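Side-chain contacts in enoyl-acyl carrier protein reductase (Uncultured bacterium, PDB 6KIA), which probably reduces enoyl-acyl carrier proteins with NADH, the step that saturates the growing chain in each round of bacterial fatty-acid elongation: residues V21-G26 with A143-M148; N39-R42 with T47-G50; Q327-V332 with T395-A400; S352-G357 with A373-G378. All coordinates share one frame; numbering follows the deposited sequence.

Contact 1: residues V21-G26 with A143-M148; sequences VFVLFG and AELDGM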
loop_
_atom_site.group_PDB
_atom_site.type_symbol
_atom_site.label_atom_id
_atom_site.label_comp_id
_atom_site.label_asym_id
_atom_site.label_seq_id
_atom_site.Cartn_x
_atom_site.Cartn_y
_atom_site.Cartn_z
ATOM N N VAL A 21 19.453 11.574 -4.634
ATOM C CA VAL A 21 18.953 11.281 -3.293
ATOM C C VAL A 21 17.571 10.648 -3.352
ATOM O O VAL A 21 16.675 11.158 -4.009
ATOM C CB VAL A 21 18.872 12.554 -2.431
ATOM C CG1 VAL A 21 18.379 12.251 -1.015
ATOM C CG2 VAL A 21 20.266 13.217 -2.362
ATOM N N PHE A 22 17.435 9.514 -2.680
ATOM C CA PHE A 22 16.169 8.805 -2.593
ATOM C C PHE A 22 15.583 8.996 -1.206
ATOM O O PHE A 22 16.242 8.699 -0.208
ATOM C CB PHE A 22 16.371 7.315 -2.892
ATOM C CG PHE A 22 15.106 6.500 -2.804
ATOM C CD1 PHE A 22 14.703 5.950 -1.601
ATOM C CD2 PHE A 22 14.344 6.259 -3.940
ATOM C CE1 PHE A 22 13.530 5.182 -1.522
ATOM C CE2 PHE A 22 13.188 5.490 -3.883
ATOM C CZ PHE A 22 12.778 4.953 -2.670
ATOM N N VAL A 23 14.347 9.498 -1.136
ATOM C CA VAL A 23 13.735 9.794 0.143
ATOM C C VAL A 23 12.534 8.891 0.367
ATOM O O VAL A 23 11.576 8.953 -0.389
ATOM C CB VAL A 23 13.286 11.256 0.245
ATOM C CG1 VAL A 23 12.703 11.530 1.638
ATOM C CG2 VAL A 23 14.467 12.188 -0.016
ATOM N N LEU A 24 12.606 8.052 1.394
ATOM C CA LEU A 24 11.495 7.170 1.735
ATOM C C LEU A 24 10.535 7.907 2.640
ATOM O O LEU A 24 10.847 8.171 3.800
ATOM C CB LEU A 24 11.988 5.874 2.387
ATOM C CG LEU A 24 10.875 4.820 2.561
ATOM C CD1 LEU A 24 10.337 4.342 1.200
ATOM C CD2 LEU A 24 11.329 3.661 3.441
ATOM N N PHE A 25 9.375 8.264 2.090
ATOM C CA PHE A 25 8.385 9.035 2.828
ATOM C C PHE A 25 7.350 8.074 3.433
ATOM O O PHE A 25 6.232 7.918 2.926
ATOM C CB PHE A 25 7.740 10.094 1.920
ATOM C CG PHE A 25 7.029 11.193 2.688
ATOM C CD1 PHE A 25 7.756 12.232 3.266
ATOM C CD2 PHE A 25 5.657 11.154 2.875
ATOM C CE1 PHE A 25 7.121 13.230 3.980
ATOM C CE2 PHE A 25 5.004 12.172 3.595
ATOM C CZ PHE A 25 5.739 13.204 4.145
ATOM N N GLY A 26 7.790 7.408 4.502
ATOM C CA GLY A 26 7.087 6.313 5.156
ATOM C C GLY A 26 8.138 5.456 5.840
ATOM O O GLY A 26 9.336 5.653 5.606
ATOM N N ALA A 143 13.348 21.169 5.689
ATOM C CA ALA A 143 14.413 22.122 6.022
ATOM C C ALA A 143 15.722 21.372 6.181
ATOM O O ALA A 143 16.751 21.763 5.592
ATOM C CB ALA A 143 14.083 22.882 7.288
ATOM N N GLU A 144 15.674 20.242 6.893
ATOM C CA GLU A 144 16.887 19.447 7.083
ATOM C C GLU A 144 17.358 18.757 5.789
ATOM O O GLU A 144 18.555 18.719 5.480
ATOM C CB GLU A 144 16.667 18.412 8.182
ATOM C CG GLU A 144 17.944 17.771 8.672
ATOM C CD GLU A 144 17.736 16.946 9.922
ATOM O OE1 GLU A 144 16.886 17.332 10.750
ATOM O OE2 GLU A 144 18.413 15.908 10.071
ATOM N N LEU A 145 16.412 18.229 5.023
ATOM C CA LEU A 145 16.711 17.529 3.788
ATOM C C LEU A 145 17.312 18.464 2.737
ATOM O O LEU A 145 18.164 18.059 1.954
ATOM C CB LEU A 145 15.439 16.896 3.240
ATOM C CG LEU A 145 15.577 15.994 2.027
ATOM C CD1 LEU A 145 16.386 14.738 2.350
ATOM C CD2 LEU A 145 14.182 15.660 1.526
ATOM N N ASP A 146 16.839 19.708 2.708
ATOM C CA ASP A 146 17.302 20.665 1.706
ATOM C C ASP A 146 18.820 20.784 1.754
ATOM O O ASP A 146 19.475 20.850 0.720
ATOM C CB ASP A 146 16.647 22.036 1.918
ATOM C CG ASP A 146 17.069 23.043 0.871
ATOM O OD1 ASP A 146 16.638 22.911 -0.300
ATOM O OD2 ASP A 146 17.821 23.972 1.224
ATOM N N GLY A 147 19.375 20.764 2.960
ATOM C CA GLY A 147 20.814 20.873 3.133
ATOM C C GLY A 147 21.578 19.647 2.686
ATOM O O GLY A 147 22.797 19.687 2.521
ATOM N N MET A 148 20.857 18.553 2.474
ATOM C CA MET A 148 21.462 17.281 2.092
ATOM C C MET A 148 21.428 16.975 0.590
ATOM O O MET A 148 22.066 16.024 0.143
ATOM C CB MET A 148 20.755 16.127 2.820
ATOM C CG MET A 148 20.596 16.309 4.307
ATOM S SD MET A 148 19.766 14.822 4.928
ATOM C CE MET A 148 19.193 15.386 6.520
#

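Contact 2: residues N39-R42 with T47-G50; sequences NEAR and TIVG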
loop_
_atom_site.group_PDB
_atom_site.type_symbol
_atom_site.label_atom_id
_atom_site.label_comp_id
_atom_site.label_asym_id
_atom_site.label_seq_id
_atom_site.Cartn_x
_atom_site.Cartn_y
_atom_site.Cartn_z
ATOM N N ASN A 39 15.568 -1.103 -2.649
ATOM C CA ASN A 39 16.728 -1.889 -3.052
ATOM C C ASN A 39 17.229 -1.429 -4.416
ATOM O O ASN A 39 18.452 -1.361 -4.669
ATOM C CB ASN A 39 16.398 -3.383 -3.108
ATOM C CG ASN A 39 16.043 -3.964 -1.745
ATOM O OD1 ASN A 39 16.347 -3.382 -0.701
ATOM N ND2 ASN A 39 15.423 -5.130 -1.755
ATOM N N GLU A 40 16.295 -1.039 -5.285
ATOM C CA GLU A 40 16.691 -0.527 -6.595
ATOM C C GLU A 40 17.484 0.756 -6.432
ATOM O O GLU A 40 18.558 0.960 -7.051
ATOM C CB GLU A 40 15.469 -0.292 -7.484
ATOM C CG GLU A 40 14.879 -1.603 -7.924
ATOM C CD GLU A 40 15.776 -2.304 -8.915
ATOM O OE1 GLU A 40 16.349 -1.618 -9.790
ATOM O OE2 GLU A 40 15.987 -3.514 -8.755
ATOM N N ALA A 41 16.963 1.619 -5.572
ATOM C CA ALA A 41 17.638 2.888 -5.354
ATOM C C ALA A 41 19.032 2.642 -4.789
ATOM O O ALA A 41 19.999 3.333 -5.159
ATOM C CB ALA A 41 16.830 3.754 -4.421
ATOM N N ARG A 42 19.142 1.642 -3.914
ATOM C CA ARG A 42 20.427 1.348 -3.285
ATOM C C ARG A 42 21.378 0.856 -4.365
ATOM O O ARG A 42 22.532 1.297 -4.421
ATOM C CB ARG A 42 20.270 0.318 -2.148
ATOM C CG ARG A 42 21.509 0.144 -1.273
ATOM C CD ARG A 42 21.222 -0.612 0.034
ATOM N NE ARG A 42 20.290 0.085 0.922
ATOM C CZ ARG A 42 19.009 -0.237 1.080
ATOM N NH1 ARG A 42 18.485 -1.259 0.418
ATOM N NH2 ARG A 42 18.253 0.461 1.914
ATOM N N THR A 47 21.999 7.985 -2.603
ATOM C CA THR A 47 21.933 8.255 -1.181
ATOM C C THR A 47 20.526 8.042 -0.652
ATOM O O THR A 47 19.568 8.595 -1.183
ATOM C CB THR A 47 22.357 9.673 -0.881
ATOM O OG1 THR A 47 23.682 9.859 -1.388
ATOM C CG2 THR A 47 22.352 9.920 0.619
ATOM N N ILE A 48 20.419 7.211 0.375
ATOM C CA ILE A 48 19.137 6.827 0.949
ATOM C C ILE A 48 18.856 7.655 2.198
ATOM O O ILE A 48 19.666 7.705 3.126
ATOM C CB ILE A 48 19.096 5.315 1.319
ATOM C CG1 ILE A 48 19.566 4.413 0.154
ATOM C CG2 ILE A 48 17.729 4.935 1.874
ATOM C CD1 ILE A 48 18.769 4.530 -1.166
ATOM N N VAL A 49 17.712 8.330 2.208
ATOM C CA VAL A 49 17.256 9.090 3.363
ATOM C C VAL A 49 15.809 8.679 3.649
ATOM O O VAL A 49 15.082 8.278 2.742
ATOM C CB VAL A 49 17.386 10.619 3.127
ATOM C CG1 VAL A 49 16.911 11.421 4.344
ATOM C CG2 VAL A 49 18.834 10.954 2.810
ATOM N N GLY A 50 15.415 8.688 4.916
ATOM C CA GLY A 50 14.042 8.392 5.272
ATOM C C GLY A 50 13.495 9.193 6.437
ATOM O O GLY A 50 14.219 9.893 7.160
#

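Contact 3: residues Q327-V332 with T395-A400; sequences QACREV and TDVLSA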
loop_
_atom_site.group_PDB
_atom_site.type_symbol
_atom_site.label_atom_id
_atom_site.label_comp_id
_atom_site.label_asym_id
_atom_site.label_seq_id
_atom_site.Cartn_x
_atom_site.Cartn_y
_atom_site.Cartn_z
ATOM N N GLN A 327 7.803 -24.983 -8.859
ATOM C CA GLN A 327 8.306 -26.060 -7.990
ATOM C C GLN A 327 8.336 -25.620 -6.531
ATOM O O GLN A 327 7.962 -26.365 -5.613
ATOM C CB GLN A 327 9.704 -26.504 -8.443
ATOM C CG GLN A 327 9.712 -27.247 -9.761
ATOM C CD GLN A 327 9.092 -28.626 -9.654
ATOM O OE1 GLN A 327 9.430 -29.398 -8.758
ATOM N NE2 GLN A 327 8.158 -28.931 -10.550
ATOM N N ALA A 328 8.814 -24.396 -6.313
ATOM C CA ALA A 328 8.869 -23.827 -4.976
ATOM C C ALA A 328 7.493 -23.768 -4.304
ATOM O O ALA A 328 7.390 -23.989 -3.103
ATOM C CB ALA A 328 9.464 -22.461 -5.033
ATOM N N CYS A 329 6.465 -23.420 -5.073
ATOM C CA CYS A 329 5.118 -23.346 -4.512
ATOM C C CYS A 329 4.543 -24.741 -4.270
ATOM O O CYS A 329 3.816 -24.950 -3.300
ATOM C CB CYS A 329 4.189 -22.544 -5.421
ATOM S SG CYS A 329 4.662 -20.782 -5.446
ATOM N N ARG A 330 4.890 -25.692 -5.135
ATOM C CA ARG A 330 4.471 -27.076 -4.948
ATOM C C ARG A 330 5.000 -27.605 -3.623
ATOM O O ARG A 330 4.296 -28.325 -2.898
ATOM C CB ARG A 330 4.988 -27.970 -6.090
ATOM C CG ARG A 330 4.417 -27.696 -7.449
ATOM C CD ARG A 330 4.926 -28.737 -8.440
ATOM N NE ARG A 330 4.614 -28.380 -9.814
ATOM C CZ ARG A 330 3.430 -28.592 -10.378
ATOM N NH1 ARG A 330 2.451 -29.173 -9.685
ATOM N NH2 ARG A 330 3.235 -28.247 -11.643
ATOM N N GLU A 331 6.256 -27.276 -3.322
ATOM C CA GLU A 331 6.908 -27.838 -2.146
ATOM C C GLU A 331 6.289 -27.447 -0.798
ATOM O O GLU A 331 6.448 -28.180 0.166
ATOM C CB GLU A 331 8.390 -27.465 -2.157
ATOM C CG GLU A 331 9.218 -28.363 -3.067
ATOM C CD GLU A 331 10.645 -27.881 -3.244
ATOM O OE1 GLU A 331 10.936 -26.730 -2.857
ATOM O OE2 GLU A 331 11.471 -28.655 -3.774
ATOM N N VAL A 332 5.554 -26.338 -0.706
ATOM C CA VAL A 332 4.977 -25.971 0.584
ATOM C C VAL A 332 3.566 -26.570 0.798
ATOM O O VAL A 332 2.997 -26.443 1.877
ATOM C CB VAL A 332 4.907 -24.434 0.780
ATOM C CG1 VAL A 332 6.311 -23.847 0.797
ATOM C CG2 VAL A 332 4.042 -23.770 -0.283
ATOM N N THR A 395 1.493 -17.849 -0.839
ATOM C CA THR A 395 1.395 -16.400 -0.951
ATOM C C THR A 395 2.639 -15.692 -0.421
ATOM O O THR A 395 2.881 -14.560 -0.801
ATOM C CB THR A 395 0.159 -15.832 -0.241
ATOM O OG1 THR A 395 0.184 -16.197 1.142
ATOM C CG2 THR A 395 -1.119 -16.347 -0.909
ATOM N N ASP A 396 3.379 -16.320 0.494
ATOM C CA ASP A 396 4.656 -15.739 0.956
ATOM C C ASP A 396 5.629 -15.649 -0.241
ATOM O O ASP A 396 6.252 -14.592 -0.514
ATOM C CB ASP A 396 5.310 -16.564 2.081
ATOM C CG ASP A 396 4.472 -16.642 3.350
ATOM O OD1 ASP A 396 3.612 -15.764 3.588
ATOM O OD2 ASP A 396 4.705 -17.587 4.143
ATOM N N VAL A 397 5.778 -16.767 -0.947
ATOM C CA VAL A 397 6.643 -16.823 -2.113
ATOM C C VAL A 397 6.197 -15.776 -3.145
ATOM O O VAL A 397 7.007 -14.977 -3.650
ATOM C CB VAL A 397 6.635 -18.249 -2.764
ATOM C CG1 VAL A 397 7.500 -18.271 -3.986
ATOM C CG2 VAL A 397 7.125 -19.287 -1.751
ATOM N N LEU A 398 4.896 -15.757 -3.434
ATOM C CA LEU A 398 4.412 -14.891 -4.503
ATOM C C LEU A 398 4.447 -13.395 -4.135
ATOM O O LEU A 398 4.759 -12.552 -4.997
ATOM C CB LEU A 398 2.999 -15.292 -4.929
ATOM C CG LEU A 398 2.849 -16.708 -5.537
ATOM C CD1 LEU A 398 1.385 -16.956 -5.887
ATOM C CD2 LEU A 398 3.760 -16.853 -6.754
ATOM N N SER A 399 4.161 -13.068 -2.876
ATOM C CA SER A 399 4.244 -11.684 -2.412
ATOM C C SER A 399 5.681 -11.197 -2.539
ATOM O O SER A 399 5.903 -10.078 -3.009
ATOM C CB SER A 399 3.758 -11.540 -0.979
ATOM O OG SER A 399 2.365 -11.825 -0.862
ATOM N N ALA A 400 6.657 -12.032 -2.147
ATOM C CA ALA A 400 8.066 -11.624 -2.345
ATOM C C ALA A 400 8.397 -11.396 -3.827
ATOM O O ALA A 400 9.174 -10.485 -4.167
ATOM C CB ALA A 400 9.030 -12.648 -1.736
#

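Contact 4: residues S352-G357 with A373-G378; sequences SDVMKG and ADIMIG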
loop_
_atom_site.group_PDB
_atom_site.type_symbol
_atom_site.label_atom_id
_atom_site.label_comp_id
_atom_site.label_asym_id
_atom_site.label_seq_id
_atom_site.Cartn_x
_atom_site.Cartn_y
_atom_site.Cartn_z
ATOM N N SER A 352 -17.148 -17.765 -11.002
ATOM C CA SER A 352 -18.438 -17.733 -10.323
ATOM C C SER A 352 -19.208 -16.430 -10.564
ATOM O O SER A 352 -18.620 -15.356 -10.681
ATOM C CB SER A 352 -18.239 -17.972 -8.819
ATOM O OG SER A 352 -17.870 -16.783 -8.124
ATOM N N ASP A 353 -20.532 -16.526 -10.654
ATOM C CA ASP A 353 -21.351 -15.326 -10.841
ATOM C C ASP A 353 -21.191 -14.354 -9.677
ATOM O O ASP A 353 -21.180 -13.131 -9.880
ATOM C CB ASP A 353 -22.826 -15.683 -11.040
ATOM C CG ASP A 353 -23.128 -16.143 -12.463
ATOM O OD1 ASP A 353 -22.265 -15.966 -13.351
ATOM O OD2 ASP A 353 -24.234 -16.671 -12.697
ATOM N N VAL A 354 -21.088 -14.896 -8.463
ATOM C CA VAL A 354 -20.904 -14.062 -7.283
ATOM C C VAL A 354 -19.655 -13.168 -7.424
ATOM O O VAL A 354 -19.727 -11.949 -7.235
ATOM C CB VAL A 354 -20.769 -14.914 -5.992
ATOM C CG1 VAL A 354 -20.380 -14.029 -4.815
ATOM C CG2 VAL A 354 -22.068 -15.638 -5.680
ATOM N N MET A 355 -18.531 -13.755 -7.822
ATOM C CA MET A 355 -17.295 -12.980 -7.943
ATOM C C MET A 355 -17.306 -12.113 -9.190
ATOM O O MET A 355 -16.793 -10.982 -9.174
ATOM C CB MET A 355 -16.080 -13.899 -7.943
ATOM C CG MET A 355 -15.876 -14.639 -6.608
ATOM S SD MET A 355 -16.126 -13.605 -5.153
ATOM C CE MET A 355 -14.915 -12.293 -5.438
ATOM N N LYS A 356 -17.948 -12.598 -10.253
ATOM C CA LYS A 356 -18.018 -11.817 -11.479
ATOM C C LYS A 356 -18.762 -10.511 -11.235
ATOM O O LYS A 356 -18.435 -9.489 -11.852
ATOM C CB LYS A 356 -18.727 -12.605 -12.586
ATOM C CG LYS A 356 -18.728 -11.890 -13.922
ATOM C CD LYS A 356 -19.688 -12.537 -14.904
ATOM C CE LYS A 356 -19.407 -12.071 -16.320
ATOM N NZ LYS A 356 -19.516 -10.590 -16.430
ATOM N N GLY A 357 -19.699 -10.532 -10.286
ATOM C CA GLY A 357 -20.464 -9.344 -9.930
ATOM C C GLY A 357 -19.635 -8.213 -9.324
ATOM O O GLY A 357 -20.021 -7.038 -9.386
ATOM N N ALA A 373 -18.718 -13.101 1.474
ATOM C CA ALA A 373 -18.017 -13.579 2.667
ATOM C C ALA A 373 -17.881 -15.081 2.693
ATOM O O ALA A 373 -16.802 -15.615 2.974
ATOM C CB ALA A 373 -18.735 -13.096 3.933
ATOM N N ASP A 374 -18.963 -15.777 2.369
ATOM C CA ASP A 374 -18.925 -17.226 2.420
ATOM C C ASP A 374 -17.923 -17.767 1.413
ATOM O O ASP A 374 -17.084 -18.606 1.755
ATOM C CB ASP A 374 -20.311 -17.821 2.148
ATOM C CG ASP A 374 -21.141 -17.957 3.415
ATOM O OD1 ASP A 374 -20.780 -18.764 4.298
ATOM O OD2 ASP A 374 -22.172 -17.262 3.518
ATOM N N ILE A 375 -18.009 -17.301 0.166
ATOM C CA ILE A 375 -17.138 -17.881 -0.847
ATOM C C ILE A 375 -15.666 -17.434 -0.694
ATOM O O ILE A 375 -14.736 -18.226 -0.920
ATOM C CB ILE A 375 -17.653 -17.574 -2.279
ATOM C CG1 ILE A 375 -16.917 -18.424 -3.311
ATOM C CG2 ILE A 375 -17.589 -16.085 -2.604
ATOM C CD1 ILE A 375 -17.401 -18.215 -4.728
ATOM N N MET A 376 -15.452 -16.181 -0.310
ATOM C CA MET A 376 -14.082 -15.643 -0.204
ATOM C C MET A 376 -13.375 -16.214 1.025
ATOM O O MET A 376 -12.253 -16.713 0.945
ATOM C CB MET A 376 -14.079 -14.119 -0.139
ATOM C CG MET A 376 -12.673 -13.559 -0.003
ATOM S SD MET A 376 -12.611 -11.756 -0.077
ATOM C CE MET A 376 -13.444 -11.360 1.462
ATOM N N ILE A 377 -14.030 -16.152 2.176
ATOM C CA ILE A 377 -13.398 -16.666 3.377
ATOM C C ILE A 377 -13.296 -18.191 3.334
ATOM O O ILE A 377 -12.283 -18.762 3.757
ATOM C CB ILE A 377 -14.171 -16.226 4.631
ATOM C CG1 ILE A 377 -14.308 -14.707 4.649
ATOM C CG2 ILE A 377 -13.538 -16.796 5.904
ATOM C CD1 ILE A 377 -13.051 -13.981 5.025
ATOM N N GLY A 378 -14.327 -18.845 2.792
ATOM C CA GLY A 378 -14.301 -20.287 2.637
ATOM C C GLY A 378 -13.144 -20.728 1.752
ATOM O O GLY A 378 -12.382 -21.650 2.104
#

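Contact 1: residues V21-G26 with A143-M148
With chi1 at -178°, V23 sends CG1 anti to its backbone N and leaves CG2 beside that nitrogen, the branch that meets L145. On the helical side, L145 has CG anti to its own N (chi1 -174°), which stretches the side chain out from the helix and carries both of its methyls to the strand. The two residues meet tip to tip: V23 CG2 lies 3.8 Å from L145 CD2 and 4.0 Å from L145 CD1, one methyl facing the fork of the leucine. V21, two residues earlier on the strand, points to the same side, and its CG2 comes to 4.2 Å from M148 O, a plain van der Waals approach of a methyl to a carbonyl oxygen. M148 starts toward the strand but its sulfur end leads off to R80 and I82 of strand 80-83. V21 and V23 line one face of strand 21-25, while F22 and L24 on the other face pack on helix 34-43. The strand is thus sandwiched between helices, as in the layered alpha/beta architecture of the Rossmann fold, and G26, just past its end, touches the bound NADH. Within 143-148, M148 N bonds to L145 O at 2.8 Å. E144 forms a salt bridge with R80 and D146 one with R226, while L145 also rests on I82 of strand 80-83 and F157 of strand 155-159.

Contact 2: residues N39-R42 with T47-G50
I48 buries far more surface in this contact than any other residue, and nearly all of its meeting with the helix is made by one methyl. Its chi1 of -50° sets CG1 anti to the carbonyl carbon, and the further bend at chi2 (-59°) delivers CD1 to the helix surface. There CD1 packs at 3.9 Å from A41 CB and, on the neighbouring residue, at 4.0 Å from R42 N, so the methyl sits against the helix backbone itself as well as against a small side chain. The closest CA pair is R42 and I48, 7.0 Å apart. Both A41 and I48 also touch the ring of F22, and the three together make a small apolar cluster between helix and sheet. This is the interior of a beta-alpha-beta crossover, in which strand 21-25, helix 34-43 and strand 47-56 follow in order and the two strands lie side by side and parallel, the classic opening unit of a Rossmann fold. R42 is second in buried surface. Its chain leaves the helix extended and then bends at chi3, passing beside the isoleucine with NE 4.5 Å from I48 CG1. Within the helix N39 OD1 lies at the guanidinium edge, in plane, and receives only a weak bond from R42 NH1 (3.2 Å, bent to 124° at the hydrogen). R42 also touches a crystal neighbour, which may influence where its end settles. From the same helical turn, E40 turns to P408 and F411 of helix 394-413.

Contact 3: residues Q327-V332 with T395-A400
V397 and L398, the residues that receive C329, ride on a helical turn whose flat peptide carbonyl at T395 is held from both faces. S399 N reaches T395 O from one face at 2.9 Å, as the regular helical bond, and S399 OG reaches it from the opposite face at 2.8 Å. The hydroxyl stands 26° out of the carbonyl plane, with a C=O to donor angle of 152°. S399 OG has a further partner in R292 N, so the serine ties this helix to the loop beside it. On the side of the turn that faces helix 320-331, the meeting is made by one sulfur. C329 carries SG anti to its carbonyl carbon (chi1 -68°), which directs it toward the other helix and onto V397, where it lies 4.1 Å from CG1 and 4.2 Å from CB of that valine. The same SG also comes to 4.2 Å from L398 CD2. The leucine leaves its helix obliquely, and only its far end turns in to reach the sulfur. V394, one turn back, takes up C329 as well, while L310 of helix 309-315 lies against both C329 and L398. The contact is therefore apolar throughout, and the CA atoms of C329 and V397 are 7.1 Å apart, a spacing consistent with the small cysteine side chain. V332 also touches V394, and K388 accompanies it with a backbone bond. The arrangement is a close helix-to-helix packing within the largely helical region that the chain inserts between strands 283-287 and 421-423 of the central sheet.

Contact 4: residues S352-G357 with A373-G378
The short helix 353-356, capped by S352, is set against helix 370-385 with the CA atoms of V354 and I375 8.4 Å apart. S352 is the N-cap: its OG accepts from M355 N (3.1 Å, 160° at the hydrogen), and the side chain reaches that nitrogen because chi1 of 83° holds OG between the backbone N and the carbonyl carbon. The same oxygen is bonded to Y349 O at the end of the preceding helix, so the cap links helices 339-351 and 353-356. Across the interface stands I375, whose two branch ends serve different partners. CG1 is anti to the backbone N and chi2 is extended, which drives CD1 outward to the N-cap, 3.7 Å from S352 OG, a van der Waals contact of a methyl with the capping oxygen. Its other branch, CG2, lies where V354 and M355 both reach it. V354 and M355 each slide past the isoleucine in the opposite direction, V354 CG1 passing 4.1 Å from I375 CG2. In M355, chi1 (-66°) and the bend at chi2 carry SD to I375, while chi3 turns only CE; its side chain also touches Y349. That tyrosine supports I375 and M376 too, binding the three helices into one packing cluster. The methionine's SD settles 3.8 Å from I375 CG2.

From the N terminus, contact 1 opens on strand 21-25, and contact 2 follows at once, closing the short turn between helix 34-43 and strand 47-56. Contact 2 lies wholly within the long loop that contact 1 closes at 143-148, and the two share a sheet: F22 N bonds to T47 O and L24 N to V49 O. The chain then runs on to the helical region, where contact 3, joining helices 320-331 and 394-413, opens at 327-332. Contact 4, joining helix 353-356 to helix 370-385, sits within it before helix 394-413 closes contact 3. The two nested pairs are in series and do not cross; contact 4 lies across the molecule's centre from contacts 1 and 2.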